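Local coordinates for protein D-ribose pyranase (Bacillus subtilis, PDB 1OGD) that probably interconverts the beta-pyranose and beta-furanose forms of D-ribose, the first step in its conversion to ribose 5-phosphate, and works as a dimer of pentamers, at residues A[23-28]-A[122-127]. Numbering follows the deposited sequence.
With RIP (beta-D-ribopyranose), chain G.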
loop_
_atom_site.group_PDB
_atom_site.type_symbol
_atom_site.label_atom_id
_atom_site.label_comp_id
_atom_site.label_asym_id
_atom_site.label_seq_id
_atom_site.Cartn_x
_atom_site.Cartn_y
_atom_site.Cartn_z
ATOM N N LYS A 23 22.990 2.654 -12.968
ATOM C CA LYS A 23 23.907 3.407 -12.123
ATOM C C LYS A 23 23.565 3.400 -10.642
ATOM O O LYS A 23 22.391 3.369 -10.259
ATOM C CB LYS A 23 23.950 4.862 -12.596
ATOM C CG LYS A 23 24.251 5.033 -14.077
ATOM C CD LYS A 23 23.988 6.459 -14.523
ATOM C CE LYS A 23 24.259 6.647 -16.011
ATOM N NZ LYS A 23 23.468 5.712 -16.873
ATOM N N ILE A 24 24.602 3.406 -9.812
ATOM C CA ILE A 24 24.423 3.488 -8.372
ATOM C C ILE A 24 25.360 4.610 -7.946
ATOM O O ILE A 24 26.330 4.912 -8.643
ATOM C CB ILE A 24 24.792 2.183 -7.618
ATOM C CG1 ILE A 24 26.273 1.865 -7.779
ATOM C CG2 ILE A 24 23.926 1.030 -8.110
ATOM C CD1 ILE A 24 26.713 0.702 -6.913
ATOM N N VAL A 25 25.068 5.234 -6.813
ATOM C CA VAL A 25 25.883 6.338 -6.337
ATOM C C VAL A 25 26.481 6.043 -4.970
ATOM O O VAL A 25 25.817 5.469 -4.109
ATOM C CB VAL A 25 25.029 7.636 -6.231
ATOM C CG1 VAL A 25 25.897 8.811 -5.773
ATOM C CG2 VAL A 25 24.380 7.945 -7.573
ATOM N N ILE A 26 27.748 6.404 -4.787
ATOM C CA ILE A 26 28.410 6.247 -3.498
ATOM C C ILE A 26 28.560 7.699 -3.086
ATOM O O ILE A 26 29.129 8.500 -3.826
ATOM C CB ILE A 26 29.798 5.596 -3.618
ATOM C CG1 ILE A 26 29.656 4.173 -4.166
ATOM C CG2 ILE A 26 30.454 5.538 -2.244
ATOM C CD1 ILE A 26 30.980 3.513 -4.519
ATOM N N ALA A 27 28.048 8.051 -1.916
ATOM C CA ALA A 27 28.086 9.446 -1.504
ATOM C C ALA A 27 28.697 9.722 -0.153
ATOM O O ALA A 27 28.789 8.834 0.693
ATOM C CB ALA A 27 26.662 10.008 -1.530
ATOM N N ASP A 28 29.122 10.970 0.042
ATOM C CA ASP A 28 29.652 11.379 1.331
ATOM C C ASP A 28 28.418 11.708 2.170
ATOM O O ASP A 28 27.291 11.629 1.669
ATOM C CB ASP A 28 30.603 12.585 1.197
ATOM C CG ASP A 28 29.959 13.802 0.534
ATOM O OD1 ASP A 28 30.643 14.418 -0.313
ATOM O OD2 ASP A 28 28.804 14.160 0.862
ATOM N N ASN A 122 32.080 11.812 -3.819
ATOM C CA ASN A 122 30.929 11.117 -4.393
ATOM C C ASN A 122 31.269 10.618 -5.791
ATOM O O ASN A 122 32.049 11.239 -6.508
ATOM C CB ASN A 122 29.709 12.043 -4.546
ATOM C CG ASN A 122 29.428 12.877 -3.314
ATOM O OD1 ASN A 122 29.754 14.064 -3.274
ATOM N ND2 ASN A 122 28.819 12.266 -2.304
ATOM N N CYS A 123 30.678 9.501 -6.188
ATOM C CA CYS A 123 30.898 8.999 -7.535
ATOM C C CYS A 123 29.764 8.088 -7.969
ATOM O O CYS A 123 29.094 7.468 -7.144
ATOM C CB CYS A 123 32.232 8.253 -7.643
ATOM S SG CYS A 123 32.256 6.639 -6.872
ATOM N N ILE A 124 29.553 8.033 -9.276
ATOM C CA ILE A 124 28.528 7.191 -9.862
ATOM C C ILE A 124 29.228 6.045 -10.581
ATOM O O ILE A 124 30.146 6.271 -11.378
ATOM C CB ILE A 124 27.685 7.971 -10.895
ATOM C CG1 ILE A 124 26.777 8.971 -10.175
ATOM C CG2 ILE A 124 26.869 7.005 -11.748
ATOM C CD1 ILE A 124 26.021 9.897 -11.118
ATOM N N LEU A 125 28.816 4.818 -10.281
ATOM C CA LEU A 125 29.394 3.654 -10.942
ATOM C C LEU A 125 28.379 3.175 -11.968
ATOM O O LEU A 125 27.226 2.900 -11.628
ATOM C CB LEU A 125 29.675 2.534 -9.938
ATOM C CG LEU A 125 30.592 2.856 -8.758
ATOM C CD1 LEU A 125 30.773 1.609 -7.906
ATOM C CD2 LEU A 125 31.933 3.362 -9.266
ATOM N N GLN A 126 28.797 3.103 -13.226
ATOM C CA GLN A 126 27.914 2.647 -14.288
ATOM C C GLN A 126 28.202 1.178 -14.571
ATOM O O GLN A 126 29.327 0.806 -14.918
ATOM C CB GLN A 126 28.123 3.477 -15.553
ATOM C CG GLN A 126 27.019 3.293 -16.578
ATOM C CD GLN A 126 27.185 4.194 -17.781
ATOM O OE1 GLN A 126 27.776 3.802 -18.788
ATOM N NE2 GLN A 126 26.676 5.418 -17.678
ATOM N N ALA A 127 27.173 0.351 -14.419
ATOM C CA ALA A 127 27.284 -1.090 -14.613
ATOM C C ALA A 127 27.705 -1.531 -16.008
ATOM O O ALA A 127 27.199 -1.038 -17.015
ATOM C CB ALA A 127 25.962 -1.759 -14.247
HETATM C C1 RIP G . 27.096 18.128 -0.980
HETATM C C2 RIP G . 28.165 17.069 -0.891
HETATM C C3 RIP G . 29.434 17.569 -1.562
HETATM C C4 RIP G . 29.925 18.912 -1.036
HETATM C C5 RIP G . 28.776 19.906 -1.168
HETATM O O1 RIP G . 26.635 18.285 -2.307
HETATM O O2 RIP G . 28.383 16.794 0.477
HETATM O O3 RIP G . 30.450 16.605 -1.467
HETATM O O4 RIP G . 30.286 18.827 0.329
HETATM O O5 RIP G . 27.561 19.434 -0.547
#
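Two neighbouring antiparallel strands in the middle of the six-stranded mixed sheet, 23-27 and 123-127, pair through Ile-24 with Leu-125 and Ile-26 with Cys-123, and one end of the ladder opens onto the ribose pocket. Each of these hydrogen-bonded pairs is closed by two backbone bonds; the straightest runs from Ile-26 N to Cys-123 O (2.9 Å, 174° at the hydrogen). On the face carrying Ile-26 and Leu-125, the two side chains cross and touch through their end methyls, CD1 of Ile-26 lying 3.9 Å from CD1 of Leu-125, while the same Ile-26 methyl also touches SG of Cys-123. Helix 51-61 covers this layer, with Phe-51 against Ile-26 and Cys-123 and Leu-58 against Ile-24 and Leu-125. On the reverse face Val-25 CG2, anti to its carbonyl carbon, packs 3.7 Å from CG1 of Ile-124, which helix 98-104 covers through Phe-101 and Leu-104. Lys-23 lays its aliphatic chain over Ile-124, Lys-23 CB lying 3.7 Å from Ile-124 CG2, and runs beside Gln-126; a bend at chi4 (56°) turns NZ aside, where it is hydrogen-bonded to the carbonyl oxygen of Thr-21. An alanine here would keep the CB contact but would probably leave a gap over the Ile-124 methyl and beside Gln-126, and the Thr-21 carbonyl without its ammonium partner. At the pocket end of this central pair of the RbsD/FucU fold, Asp-28 grips beta-D-ribopyranose with both carboxylate oxygens: O3 of the sugar gives a very short bond to OD1 (2.5 Å), and O2 bonds to OD2 at 2.7 Å. OD2 also accepts the Gly-30 N-H, which helps to fix the carboxylate's rotation. Across from it, the Asn-122 amide stands with its plane 63° from that carboxylate, close to both Asp-28 and the sugar; His-98 of the same chain and His-20 of a second subunit are also hydrogen-bonded to the ribose.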